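Local coordinates for KLLA0B12012p (Kluyveromyces lactis, PDB 6Y3P), which forms the C-terminal ATP-grasp domain of Pby1, a direct partner of the mRNA decapping enzyme Dcp2, and probably binds ATP and metal ions, at residues Asn72-Arg77 with Lys323-Thr328; Ser87-Ser92 with Lys309-Val314; Lys214-Cys219 with Leu236-Pro241. One frame throughout, in Å; residues are numbered along the deposited sequence.

How the interactions relate
Interactions 1 and 2 join parts far apart in the chain of one ATP-grasp domain of the tubulin-tyrosine ligase family, while interaction 3 lies within one beta hairpin. Interactions 1 and 3 reach the same antiparallel sheet, in which strands 326-335 and 215-224 are neighbours; their centres lie about 26 Å apart, on opposite sides of the chain's centre, while their nearest atoms are about 7 Å apart. Interaction 2 pairs two helices, one of which, 290-313, directly precedes strand 326-335 of interaction 1 among the regular elements. The centres of interactions 1 and 2 are about 18 Å apart and their nearest atoms about 7 Å. Interactions 2 and 3 have about 14 Å between nearest atoms. None touches another.

Interaction 1: residues Asn72-Arg77 with Lys323-Thr328; sequences NSYIYR and KNSLET
In this ATP-grasp domain, the loop between strand 69-71 of the parallel sheet and helix 78-81 closes over the start of strand 326-335 of an antiparallel sheet. The tight part centres on Tyr74 and Glu327. Ser325 CB sits over the middle of one face of the Tyr74 ring, 3.7 Å from its centroid, a CH-pi contact, while Glu327 CB comes to 3.5 Å from Tyr74 CD1 at the ring edge. Tyr74 OH is hydrogen-bonded to Gly225 O. Ser325 OG also donates to Ser73 O at 3.0 Å, tying the loop backbone down beside the ring. Asn72 is buried too: its CB stands 4.0 Å from Leu326 CD1, OD1 accepts a hydrogen bond from Gly53 N, and a water spans from Asn72 O to Thr328 N. The loose side is Ile75 and Tyr76: the latter is exposed, and neither touches 323-328. Glu327, with CG anti to its backbone N (chi1 -168°), extends beneath the loop, its buried carboxylate held by two donors. Tyr74 N donates to Glu327 OE1 at 3.0 Å and 168°, from above the carboxylate plane. N-cap residue Arg77 brings NH2 to 2.8 Å from Glu327 OE2 in a salt bridge, with a weak bond to OE1.

Interaction 2: residues Ser87-Ser92 with Lys309-Val314; sequences SHTIHS and KAAVNV
Ser87 O lies 3.0 Å above one face of the His91 ring, offset toward the rim, and the His88 ring meets that of His84 with planes at about 50°; neither imidazole reaches the other segment. The Asn313 amide, the flat side chain of 309-314, also turns back on its own helix: ND2 donates to Lys309 O at 2.7 Å, from above the carbonyl plane, and that oxygen also receives Asn313 N. The contact itself is carried by small aliphatic groups, the methyls of Thr89, Ala310, Ala311 and Val314, where helix 83-95 packs against the C-terminal end of helix 290-313 in the ATP-grasp domain.

Thr89 is the central side chain. With CG2 anti to its backbone N, the methyl projects at the backbone of the other helix and approaches Ala311 CA to 3.6 Å. The close approach of the two helices, 6.1 Å between Thr89 CA and Ala311 CA, is consistent with the small residues there, Ala310 and Ala311. Thr89 OG1 plays no part across the interface: its one proton has Tyr85 O and Ala79 O as acceptors.

Val314, the first residue to leave helical geometry, packs beside Thr89. Its CG2, in the crowded position between backbone N and carbonyl carbon, meets Thr89 CG2 at 3.9 Å. Its other methyl turns to two oxygens of helix 83-95: Val314 CG1 lies 3.7 Å from Thr89 O and only 3.2 Å from Ser92 OG.

Interaction 3: residues Lys214-Cys219 with Leu236-Pro241; sequences KFHIRC and LALFAP
This is an antiparallel strand pairing inside the six-stranded sheet, partly buried: strands 215-219 and 236-239 approach to 4.7 Å, with 147° between their directions. His216 and Leu238 form a hydrogen-bonded pair, Leu238 N reaching His216 O at 3.0 Å nearly along the C=O axis; Arg218 with Leu236 is the next such pair. At the other end, past His216-Leu238, Ala240 N donates to Lys214 O at 2.9 Å. The two strands are arms of a beta hairpin in the ATP-grasp domain, and strand 326-335 flanks the first arm. On the face carrying Phe215 and Phe239, the two side chains run side by side in the same direction. Phe215 CB lies over the Phe239 ring, 3.8 Å from its centroid, whereas the rings are oblique, at 42°. Phe215 CD2 meets Ala237 CB at 3.6 Å. An alanine here would remove the ring that packs on Ala237, Val335 and the Phe239 ring, leaving only CB over Phe239, and would probably loosen this buried face. On the other face Leu238 CB lies over the His216 ring, and in this one of its two conformers Leu238 CD1 is 3.2 Å from His216 CE1. That methyl is 3.7 Å from Arg218 CB; Arg218 NH2 salt-bridges Asp332.

Interaction 1: residues Asn72-Arg77 with Lys323-Thr328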
ATOM      1  N   ASN A  72       7.354  -9.694 -13.033  1.00 49.81           N
ATOM      2  CA  ASN A  72       6.749  -8.509 -12.427  1.00 48.49           C
ATOM      3  C   ASN A  72       6.374  -8.761 -10.945  1.00 52.95           C
ATOM      4  O   ASN A  72       5.312  -8.359 -10.481  1.00 52.28           O
ATOM      5  CB  ASN A  72       5.551  -8.016 -13.255  1.00 45.98           C
ATOM      6  CG  ASN A  72       4.368  -8.948 -13.258  1.00 48.47           C
ATOM      7  OD1 ASN A  72       4.472 -10.110 -13.628  1.00 48.40           O
ATOM      8  ND2 ASN A  72       3.201  -8.440 -12.890  1.00 43.07           N
ATOM      9  N   SER A  73       7.269  -9.412 -10.198  1.00 50.41           N
ATOM     10  CA  SER A  73       7.090  -9.649  -8.769  1.00 49.64           C
ATOM     11  C   SER A  73       8.407  -9.958  -8.102  1.00 51.68           C
ATOM     12  O   SER A  73       9.303 -10.549  -8.733  1.00 49.88           O
ATOM     13  CB  SER A  73       6.136 -10.815  -8.500  1.00 52.98           C
ATOM     14  OG  SER A  73       5.755 -10.835  -7.133  1.00 59.62           O
ATOM     15  N   TYR A  74       8.486  -9.620  -6.791  1.00 46.67           N
ATOM     16  CA  TYR A  74       9.612  -9.975  -5.936  1.00 46.96           C
ATOM     17  C   TYR A  74       9.216 -11.232  -5.177  1.00 55.44           C
ATOM     18  O   TYR A  74       8.040 -11.609  -5.192  1.00 55.65           O
ATOM     19  CB  TYR A  74      10.004  -8.834  -4.984  1.00 45.73           C
ATOM     20  CG  TYR A  74      10.727  -7.700  -5.668  1.00 44.05           C
ATOM     21  CD1 TYR A  74      10.024  -6.656  -6.255  1.00 44.15           C
ATOM     22  CD2 TYR A  74      12.117  -7.637  -5.676  1.00 45.70           C
ATOM     23  CE1 TYR A  74      10.682  -5.608  -6.889  1.00 43.80           C
ATOM     24  CE2 TYR A  74      12.791  -6.585  -6.294  1.00 45.74           C
ATOM     25  CZ  TYR A  74      12.066  -5.563  -6.888  1.00 49.72           C
ATOM     26  OH  TYR A  74      12.716  -4.515  -7.490  1.00 47.92           O
ATOM     27  N   ILE A  75      10.196 -11.912  -4.562  1.00 55.51           N
ATOM     28  CA  ILE A  75       9.961 -13.156  -3.839  1.00 56.34           C
ATOM     29  C   ILE A  75       9.619 -12.899  -2.366  1.00 60.18           C
ATOM     30  O   ILE A  75       8.599 -13.395  -1.889  1.00 59.38           O
ATOM     31  CB  ILE A  75      11.145 -14.127  -4.046  1.00 60.89           C
ATOM     32  CG1 ILE A  75      11.134 -14.663  -5.494  1.00 62.31           C
ATOM     33  CG2 ILE A  75      11.093 -15.297  -3.051  1.00 62.98           C
ATOM     34  CD1 ILE A  75      12.333 -15.490  -5.910  1.00 68.98           C
ATOM     35  N   TYR A  76      10.468 -12.127  -1.658  1.00 56.95           N
ATOM     36  CA  TYR A  76      10.312 -11.829  -0.234  1.00 56.66           C
ATOM     37  C   TYR A  76       9.769 -10.429  -0.039  1.00 59.81           C
ATOM     38  O   TYR A  76      10.529  -9.465  -0.050  1.00 60.32           O
ATOM     39  CB  TYR A  76      11.650 -12.015   0.525  1.00 58.60           C
ATOM     40  CG  TYR A  76      12.203 -13.422   0.483  1.00 61.36           C
ATOM     41  CD1 TYR A  76      11.630 -14.441   1.240  1.00 63.84           C
ATOM     42  CD2 TYR A  76      13.273 -13.747  -0.342  1.00 62.11           C
ATOM     43  CE1 TYR A  76      12.106 -15.746   1.176  1.00 65.58           C
ATOM     44  CE2 TYR A  76      13.776 -15.040  -0.393  1.00 64.15           C
ATOM     45  CZ  TYR A  76      13.194 -16.039   0.376  1.00 71.61           C
ATOM     46  OH  TYR A  76      13.691 -17.320   0.342  1.00 67.92           O
ATOM     47  N   ARG A  77       8.460 -10.302   0.125  1.00 55.68           N
ATOM     48  CA  ARG A  77       7.895  -8.985   0.301  1.00 55.04           C
ATOM     49  C   ARG A  77       6.841  -8.922   1.435  1.00 59.89           C
ATOM     50  O   ARG A  77       6.187  -7.898   1.602  1.00 60.69           O
ATOM     51  CB  ARG A  77       7.380  -8.449  -1.051  1.00 55.48           C
ATOM     52  CG  ARG A  77       6.113  -9.064  -1.581  1.00 60.36           C
ATOM     53  CD  ARG A  77       6.325 -10.049  -2.714  1.00 58.65           C
ATOM     54  NE  ARG A  77       5.155 -10.931  -2.764  1.00 65.92           N
ATOM     55  CZ  ARG A  77       4.125 -10.775  -3.587  1.00 82.17           C
ATOM     56  NH1 ARG A  77       3.079 -11.591  -3.513  1.00 83.44           N
ATOM     57  NH2 ARG A  77       4.136  -9.815  -4.501  1.00 63.02           N
ATOM     58  N   LYS A 323      17.571  -8.592  -8.548  1.00 55.70           N
ATOM     59  CA  LYS A 323      18.046  -7.868  -9.729  1.00 55.49           C
ATOM     60  C   LYS A 323      17.107  -8.064 -10.951  1.00 57.35           C
ATOM     61  O   LYS A 323      16.929  -7.159 -11.763  1.00 57.69           O
ATOM     62  CB  LYS A 323      19.481  -8.354 -10.056  1.00 59.38           C
ATOM     63  CG  LYS A 323      20.207  -7.575 -11.148  1.00 88.79           C
ATOM     64  CD  LYS A 323      21.076  -6.451 -10.612  1.00106.93           C
ATOM     65  CE  LYS A 323      21.158  -5.309 -11.594  1.00120.71           C
ATOM     66  NZ  LYS A 323      21.335  -4.008 -10.898  1.00131.79           N
ATOM     67  N   ASN A 324      16.521  -9.241 -11.068  1.00 51.85           N
ATOM     68  CA  ASN A 324      15.678  -9.613 -12.197  1.00 51.00           C
ATOM     69  C   ASN A 324      14.170  -9.460 -11.910  1.00 50.82           C
ATOM     70  O   ASN A 324      13.332  -9.983 -12.636  1.00 49.99           O
ATOM     71  CB  ASN A 324      16.052 -11.044 -12.682  1.00 52.84           C
ATOM     72  CG  ASN A 324      16.037 -12.112 -11.618  1.00 72.86           C
ATOM     73  OD1 ASN A 324      16.260 -11.879 -10.418  1.00 70.41           O
ATOM     74  ND2 ASN A 324      15.809 -13.327 -12.048  1.00 66.65           N
ATOM     75  N   SER A 325      13.829  -8.724 -10.870  1.00 46.16           N
ATOM     76  CA  SER A 325      12.431  -8.472 -10.535  1.00 44.22           C
ATOM     77  C   SER A 325      12.118  -7.003 -10.647  1.00 45.91           C
ATOM     78  O   SER A 325      13.011  -6.173 -10.535  1.00 44.77           O
ATOM     79  CB  SER A 325      12.130  -8.908  -9.106  1.00 43.74           C
ATOM     80  OG  SER A 325      12.332 -10.292  -8.925  1.00 54.83           O
ATOM     81  N   LEU A 326      10.849  -6.702 -10.870  1.00 43.49           N
ATOM     82  CA  LEU A 326      10.244  -5.384 -10.761  1.00 45.36           C
ATOM     83  C   LEU A 326       8.865  -5.621 -10.179  1.00 51.69           C
ATOM     84  O   LEU A 326       8.353  -6.727 -10.295  1.00 53.52           O
ATOM     85  CB  LEU A 326      10.205  -4.505 -12.046  1.00 45.75           C
ATOM     86  CG  LEU A 326       9.360  -4.933 -13.258  1.00 50.41           C
ATOM     87  CD1 LEU A 326       7.850  -4.725 -13.018  1.00 49.24           C
ATOM     88  CD2 LEU A 326       9.754  -4.109 -14.434  1.00 52.04           C
ATOM     89  N   GLU A 327       8.287  -4.638  -9.525  1.00 47.53           N
ATOM     90  CA  GLU A 327       6.951  -4.815  -8.987  1.00 46.60           C
ATOM     91  C   GLU A 327       6.295  -3.482  -8.758  1.00 49.08           C
ATOM     92  O   GLU A 327       6.925  -2.592  -8.201  1.00 47.70           O
ATOM     93  CB  GLU A 327       6.934  -5.669  -7.694  1.00 47.18           C
ATOM     94  CG  GLU A 327       5.519  -6.096  -7.316  1.00 53.12           C
ATOM     95  CD  GLU A 327       5.329  -7.146  -6.240  1.00 59.16           C
ATOM     96  OE1 GLU A 327       6.327  -7.803  -5.870  1.00 49.95           O
ATOM     97  OE2 GLU A 327       4.180  -7.311  -5.767  1.00 51.35           O
ATOM     98  N   THR A 328       5.011  -3.355  -9.137  1.00 45.95           N
ATOM     99  CA  THR A 328       4.308  -2.127  -8.816  1.00 44.84           C
ATOM    100  C   THR A 328       3.293  -2.478  -7.724  1.00 49.60           C
ATOM    101  O   THR A 328       2.527  -3.438  -7.835  1.00 49.18           O
ATOM    102  CB  THR A 328       3.820  -1.297 -10.012  1.00 48.35           C
ATOM    103  OG1 THR A 328       2.443  -0.966  -9.874  1.00 53.81           O
ATOM    104  CG2 THR A 328       4.124  -1.901 -11.344  1.00 42.22           C
TER
HETATM  105  O   HOH W   1       3.918  -6.034 -10.590  1.00 45.48           O

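Interaction 2: residues Ser87-Ser92 with Lys309-Val314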
ATOM      1  N   SER A  87       4.058  -3.118  10.352  1.00 58.84           N
ATOM      2  CA  SER A  87       4.137  -2.474  11.658  1.00 59.50           C
ATOM      3  C   SER A  87       5.462  -2.803  12.304  1.00 66.46           C
ATOM      4  O   SER A  87       6.193  -1.878  12.646  1.00 68.05           O
ATOM      5  CB  SER A  87       2.969  -2.890  12.549  1.00 62.93           C
ATOM      6  OG  SER A  87       1.989  -1.865  12.642  1.00 69.22           O
ATOM      7  N   HIS A  88       5.836  -4.096  12.340  1.00 64.41           N
ATOM      8  CA  HIS A  88       7.101  -4.548  12.915  1.00 65.50           C
ATOM      9  C   HIS A  88       8.295  -3.986  12.191  1.00 65.87           C
ATOM     10  O   HIS A  88       9.232  -3.544  12.849  1.00 66.05           O
ATOM     11  CB  HIS A  88       7.164  -6.070  13.033  1.00 68.53           C
ATOM     12  CG  HIS A  88       6.365  -6.592  14.185  1.00 74.06           C
ATOM     13  ND1 HIS A  88       6.905  -6.669  15.466  1.00 77.55           N
ATOM     14  CD2 HIS A  88       5.072  -7.000  14.230  1.00 76.76           C
ATOM     15  CE1 HIS A  88       5.936  -7.143  16.236  1.00 77.94           C
ATOM     16  NE2 HIS A  88       4.814  -7.356  15.540  1.00 77.63           N
ATOM     17  N   THR A  89       8.247  -3.936  10.856  1.00 61.04           N
ATOM     18  CA  THR A  89       9.330  -3.355  10.046  1.00 60.12           C
ATOM     19  C   THR A  89       9.538  -1.879  10.425  1.00 59.72           C
ATOM     20  O   THR A  89      10.674  -1.474  10.666  1.00 59.71           O
ATOM     21  CB  THR A  89       9.039  -3.472   8.530  1.00 67.66           C
ATOM     22  OG1 THR A  89       8.370  -4.696   8.254  1.00 68.07           O
ATOM     23  CG2 THR A  89      10.301  -3.384   7.690  1.00 64.47           C
ATOM     24  N   ILE A  90       8.444  -1.100  10.506  1.00 53.01           N
ATOM     25  CA  ILE A  90       8.502   0.326  10.831  1.00 52.36           C
ATOM     26  C   ILE A  90       8.964   0.534  12.282  1.00 57.99           C
ATOM     27  O   ILE A  90       9.923   1.286  12.485  1.00 55.96           O
ATOM     28  CB  ILE A  90       7.194   1.091  10.461  1.00 53.59           C
ATOM     29  CG1 ILE A  90       7.032   1.108   8.923  1.00 53.39           C
ATOM     30  CG2 ILE A  90       7.183   2.527  11.039  1.00 51.48           C
ATOM     31  CD1 ILE A  90       5.735   1.599   8.369  1.00 56.85           C
ATOM     32  N   HIS A  91       8.346  -0.175  13.262  1.00 58.30           N
ATOM     33  CA  HIS A  91       8.716  -0.075  14.680  1.00 60.58           C
ATOM     34  C   HIS A  91      10.188  -0.310  14.921  1.00 63.98           C
ATOM     35  O   HIS A  91      10.809   0.476  15.646  1.00 64.80           O
ATOM     36  CB  HIS A  91       7.910  -1.036  15.564  1.00 63.79           C
ATOM     37  CG  HIS A  91       6.429  -0.849  15.514  1.00 68.67           C
ATOM     38  ND1 HIS A  91       5.857   0.388  15.246  1.00 71.05           N
ATOM     39  CD2 HIS A  91       5.442  -1.759  15.709  1.00 72.60           C
ATOM     40  CE1 HIS A  91       4.546   0.188  15.259  1.00 71.16           C
ATOM     41  NE2 HIS A  91       4.244  -1.087  15.543  1.00 72.18           N
ATOM     42  N   SER A  92      10.760  -1.374  14.311  1.00 59.31           N
ATOM     43  CA  SER A  92      12.170  -1.699  14.530  1.00 60.14           C
ATOM     44  C   SER A  92      13.120  -0.714  13.874  1.00 62.96           C
ATOM     45  O   SER A  92      14.246  -0.556  14.340  1.00 63.60           O
ATOM     46  CB  SER A  92      12.486  -3.136  14.127  1.00 65.71           C
ATOM     47  OG  SER A  92      12.117  -3.389  12.784  1.00 80.85           O
ATOM     48  N   LYS A 309      14.004   1.743   2.926  1.00 48.14           N
ATOM     49  CA  LYS A 309      15.244   1.696   3.709  1.00 49.36           C
ATOM     50  C   LYS A 309      15.022   0.797   4.951  1.00 56.88           C
ATOM     51  O   LYS A 309      15.869  -0.054   5.256  1.00 57.94           O
ATOM     52  CB  LYS A 309      15.716   3.086   4.116  1.00 49.99           C
ATOM     53  CG  LYS A 309      16.206   3.895   2.935  1.00 59.77           C
ATOM     54  CD  LYS A 309      17.246   4.931   3.339  1.00 65.92           C
ATOM     55  CE  LYS A 309      16.722   6.335   3.366  1.00 65.66           C
ATOM     56  NZ  LYS A 309      17.835   7.311   3.235  1.00 69.35           N
ATOM     57  N   ALA A 310      13.840   0.928   5.591  1.00 52.92           N
ATOM     58  CA  ALA A 310      13.423   0.128   6.751  1.00 52.68           C
ATOM     59  C   ALA A 310      13.394  -1.347   6.406  1.00 57.79           C
ATOM     60  O   ALA A 310      14.071  -2.127   7.064  1.00 58.19           O
ATOM     61  CB  ALA A 310      12.044   0.571   7.235  1.00 52.22           C
ATOM     62  N   ALA A 311      12.638  -1.702   5.337  1.00 54.04           N
ATOM     63  CA  ALA A 311      12.380  -3.038   4.795  1.00 53.11           C
ATOM     64  C   ALA A 311      13.624  -3.831   4.448  1.00 59.37           C
ATOM     65  O   ALA A 311      13.709  -5.011   4.766  1.00 58.85           O
ATOM     66  CB  ALA A 311      11.484  -2.928   3.574  1.00 52.51           C
ATOM     67  N   VAL A 312      14.570  -3.185   3.779  1.00 58.22           N
ATOM     68  CA  VAL A 312      15.813  -3.772   3.293  1.00 59.21           C
ATOM     69  C   VAL A 312      16.824  -4.005   4.417  1.00 67.92           C
ATOM     70  O   VAL A 312      17.481  -5.048   4.424  1.00 69.44           O
ATOM     71  CB  VAL A 312      16.352  -2.875   2.142  1.00 62.21           C
ATOM     72  CG1 VAL A 312      17.851  -2.954   1.964  1.00 62.85           C
ATOM     73  CG2 VAL A 312      15.628  -3.167   0.835  1.00 61.49           C
ATOM     74  N   ASN A 313      16.917  -3.068   5.374  1.00 66.80           N
ATOM     75  CA  ASN A 313      17.925  -3.065   6.436  1.00 68.59           C
ATOM     76  C   ASN A 313      17.538  -3.696   7.781  1.00 75.20           C
ATOM     77  O   ASN A 313      18.434  -3.877   8.606  1.00 75.75           O
ATOM     78  CB  ASN A 313      18.418  -1.640   6.668  1.00 69.14           C
ATOM     79  CG  ASN A 313      19.111  -1.051   5.460  1.00 93.15           C
ATOM     80  OD1 ASN A 313      20.134  -1.570   4.987  1.00 86.48           O
ATOM     81  ND2 ASN A 313      18.583   0.058   4.944  1.00 81.68           N
ATOM     82  N   VAL A 314      16.261  -4.057   8.009  1.00 74.33           N
ATOM     83  CA  VAL A 314      15.842  -4.667   9.290  1.00 76.11           C
ATOM     84  C   VAL A 314      16.615  -5.949   9.618  1.00 85.65           C
ATOM     85  O   VAL A 314      16.945  -6.739   8.726  1.00 85.27           O
ATOM     86  CB  VAL A 314      14.319  -4.885   9.477  1.00 78.62           C
ATOM     87  CG1 VAL A 314      13.645  -3.621  10.001  1.00 77.60           C
ATOM     88  CG2 VAL A 314      13.660  -5.375   8.197  1.00 77.87           C
TER

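Interaction 3: residues Lys214-Cys219 with Leu236-Pro241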
ATOM      1  N   LYS A 214     -14.960  11.453   2.990  1.00 49.93           N
ATOM      2  CA  LYS A 214     -13.522  11.290   3.211  1.00 48.36           C
ATOM      3  C   LYS A 214     -12.895  10.466   2.088  1.00 47.93           C
ATOM      4  O   LYS A 214     -13.604   9.793   1.340  1.00 45.87           O
ATOM      5  CB  LYS A 214     -13.231  10.665   4.596  1.00 51.06           C
ATOM      6  CG  LYS A 214     -13.529   9.180   4.696  1.00 67.50           C
ATOM      7  CD  LYS A 214     -12.725   8.501   5.808  1.00 80.51           C
ATOM      8  CE  LYS A 214     -13.283   7.137   6.195  1.00 94.93           C
ATOM      9  NZ  LYS A 214     -13.241   6.148   5.073  1.00105.32           N
ATOM     10  N   PHE A 215     -11.561  10.495   1.982  1.00 43.20           N
ATOM     11  CA  PHE A 215     -10.888   9.721   0.944  1.00 41.31           C
ATOM     12  C   PHE A 215      -9.559   9.216   1.386  1.00 46.56           C
ATOM     13  O   PHE A 215      -8.952   9.735   2.337  1.00 46.18           O
ATOM     14  CB  PHE A 215     -10.720  10.568  -0.350  1.00 41.77           C
ATOM     15  CG  PHE A 215      -9.702  11.696  -0.277  1.00 41.73           C
ATOM     16  CD1 PHE A 215     -10.040  12.930   0.277  1.00 44.26           C
ATOM     17  CD2 PHE A 215      -8.412  11.528  -0.778  1.00 40.19           C
ATOM     18  CE1 PHE A 215      -9.091  13.954   0.370  1.00 43.98           C
ATOM     19  CE2 PHE A 215      -7.477  12.553  -0.703  1.00 41.60           C
ATOM     20  CZ  PHE A 215      -7.815  13.759  -0.128  1.00 40.77           C
ATOM     21  N   HIS A 216      -9.109   8.193   0.680  1.00 43.94           N
ATOM     22  CA  HIS A 216      -7.754   7.727   0.856  0.50 42.80           C
ATOM     23  C   HIS A 216      -7.063   7.865  -0.493  1.00 44.74           C
ATOM     24  O   HIS A 216      -7.728   8.052  -1.533  1.00 40.18           O
ATOM     25  CB  HIS A 216      -7.628   6.345   1.529  0.50 43.50           C
ATOM     26  CG  HIS A 216      -8.228   5.197   0.783  0.50 47.24           C
ATOM     27  ND1 HIS A 216      -7.434   4.276   0.119  0.50 49.06           N
ATOM     28  CD2 HIS A 216      -9.522   4.814   0.680  0.50 49.45           C
ATOM     29  CE1 HIS A 216      -8.267   3.368  -0.364  0.50 48.91           C
ATOM     30  NE2 HIS A 216      -9.537   3.665  -0.079  0.50 49.50           N
ATOM     31  N   ILE A 217      -5.725   7.904  -0.464  1.00 40.55           N
ATOM     32  CA  ILE A 217      -4.896   8.043  -1.644  1.00 38.92           C
ATOM     33  C   ILE A 217      -4.335   6.661  -1.995  1.00 43.98           C
ATOM     34  O   ILE A 217      -3.787   5.953  -1.147  1.00 43.33           O
ATOM     35  CB  ILE A 217      -3.764   9.104  -1.521  1.00 40.72           C
ATOM     36  CG1 ILE A 217      -4.344  10.509  -1.250  1.00 41.21           C
ATOM     37  CG2 ILE A 217      -2.889   9.103  -2.791  1.00 39.28           C
ATOM     38  CD1 ILE A 217      -3.330  11.609  -0.980  1.00 43.36           C
ATOM     39  N   ARG A 218      -4.482   6.287  -3.253  1.00 42.24           N
ATOM     40  CA  ARG A 218      -3.867   5.094  -3.804  1.00 41.23           C
ATOM     41  C   ARG A 218      -2.691   5.631  -4.643  1.00 44.78           C
ATOM     42  O   ARG A 218      -2.892   6.327  -5.644  1.00 42.58           O
ATOM     43  CB  ARG A 218      -4.861   4.288  -4.669  1.00 40.91           C
ATOM     44  CG  ARG A 218      -4.243   3.072  -5.405  1.00 50.43           C
ATOM     45  CD  ARG A 218      -3.486   2.172  -4.448  1.00 59.58           C
ATOM     46  NE  ARG A 218      -3.842   0.758  -4.562  1.00 83.63           N
ATOM     47  CZ  ARG A 218      -4.926   0.196  -4.035  1.00103.49           C
ATOM     48  NH1 ARG A 218      -5.136  -1.107  -4.172  1.00 95.09           N
ATOM     49  NH2 ARG A 218      -5.823   0.938  -3.393  1.00 93.11           N
ATOM     50  N   CYS A 219      -1.475   5.332  -4.198  1.00 41.76           N
ATOM     51  CA  CYS A 219      -0.245   5.728  -4.862  1.00 42.05           C
ATOM     52  C   CYS A 219       0.443   4.457  -5.455  1.00 46.07           C
ATOM     53  O   CYS A 219       0.711   3.506  -4.711  1.00 43.74           O
ATOM     54  CB  CYS A 219       0.649   6.455  -3.855  1.00 42.81           C
ATOM     55  SG  CYS A 219       2.270   6.944  -4.499  1.00 48.18           S
ATOM     56  N   LEU A 236      -4.417   8.535  -7.050  1.00 41.58           N
ATOM     57  CA  LEU A 236      -5.869   8.413  -7.039  1.00 44.29           C
ATOM     58  C   LEU A 236      -6.415   8.752  -5.681  1.00 48.24           C
ATOM     59  O   LEU A 236      -5.808   8.420  -4.656  1.00 48.09           O
ATOM     60  CB  LEU A 236      -6.279   6.956  -7.360  1.00 45.99           C
ATOM     61  CG  LEU A 236      -6.269   6.453  -8.816  1.00 53.35           C
ATOM     62  CD1 LEU A 236      -4.901   6.532  -9.429  1.00 55.07           C
ATOM     63  CD2 LEU A 236      -6.681   5.012  -8.877  1.00 54.01           C
ATOM     64  N   ALA A 237      -7.588   9.358  -5.677  1.00 43.53           N
ATOM     65  CA  ALA A 237      -8.343   9.657  -4.475  1.00 42.71           C
ATOM     66  C   ALA A 237      -9.629   8.827  -4.616  1.00 45.95           C
ATOM     67  O   ALA A 237     -10.367   8.988  -5.586  1.00 43.95           O
ATOM     68  CB  ALA A 237      -8.656  11.148  -4.381  1.00 42.75           C
ATOM     69  N   LEU A 238      -9.828   7.894  -3.679  1.00 43.17           N
ATOM     70  CA  LEU A 238     -10.950   6.974  -3.628  1.00 44.57           C
ATOM     71  C   LEU A 238     -11.795   7.439  -2.470  1.00 47.70           C
ATOM     72  O   LEU A 238     -11.364   7.382  -1.326  1.00 46.89           O
ATOM     73  CB  LEU A 238     -10.457   5.510  -3.427  1.00 45.35           C
ATOM     74  CG  LEU A 238      -9.167   5.131  -4.212  1.00 50.42           C
ATOM     75  CD1 LEU A 238      -8.296   4.216  -3.436  1.00 51.13           C
ATOM     76  CD2 LEU A 238      -9.468   4.525  -5.515  1.00 51.86           C
ATOM     77  N   PHE A 239     -12.973   7.983  -2.786  1.00 45.22           N
ATOM     78  CA  PHE A 239     -13.906   8.551  -1.815  1.00 44.80           C
ATOM     79  C   PHE A 239     -14.877   7.535  -1.238  1.00 52.36           C
ATOM     80  O   PHE A 239     -15.307   6.606  -1.936  1.00 50.26           O
ATOM     81  CB  PHE A 239     -14.677   9.706  -2.449  1.00 45.46           C
ATOM     82  CG  PHE A 239     -13.808  10.907  -2.713  1.00 45.18           C
ATOM     83  CD1 PHE A 239     -13.124  11.040  -3.919  1.00 46.98           C
ATOM     84  CD2 PHE A 239     -13.687  11.921  -1.767  1.00 44.42           C
ATOM     85  CE1 PHE A 239     -12.324  12.161  -4.168  1.00 46.75           C
ATOM     86  CE2 PHE A 239     -12.861  13.024  -2.004  1.00 46.46           C
ATOM     87  CZ  PHE A 239     -12.189  13.136  -3.203  1.00 44.42           C
ATOM     88  N   ALA A 240     -15.225   7.733   0.042  1.00 52.59           N
ATOM     89  CA  ALA A 240     -16.181   6.904   0.774  1.00 54.80           C
ATOM     90  C   ALA A 240     -17.610   7.209   0.234  1.00 62.30           C
ATOM     91  O   ALA A 240     -17.821   8.302  -0.301  1.00 61.13           O
ATOM     92  CB  ALA A 240     -16.080   7.201   2.270  1.00 55.38           C
ATOM     93  N   PRO A 241     -18.582   6.267   0.275  1.00 62.70           N
ATOM     94  CA  PRO A 241     -19.912   6.563  -0.310  1.00 63.23           C
ATOM     95  C   PRO A 241     -20.737   7.639   0.411  1.00 68.27           C
ATOM     96  O   PRO A 241     -21.419   8.453  -0.230  1.00 68.46           O
ATOM     97  CB  PRO A 241     -20.620   5.201  -0.286  1.00 65.22           C
ATOM     98  CG  PRO A 241     -19.973   4.449   0.823  1.00 69.55           C
ATOM     99  CD  PRO A 241     -18.528   4.889   0.822  1.00 64.92           C
TER
HETATM  100  O   HOH W   2     -12.190   6.314   1.744  1.00 60.32           O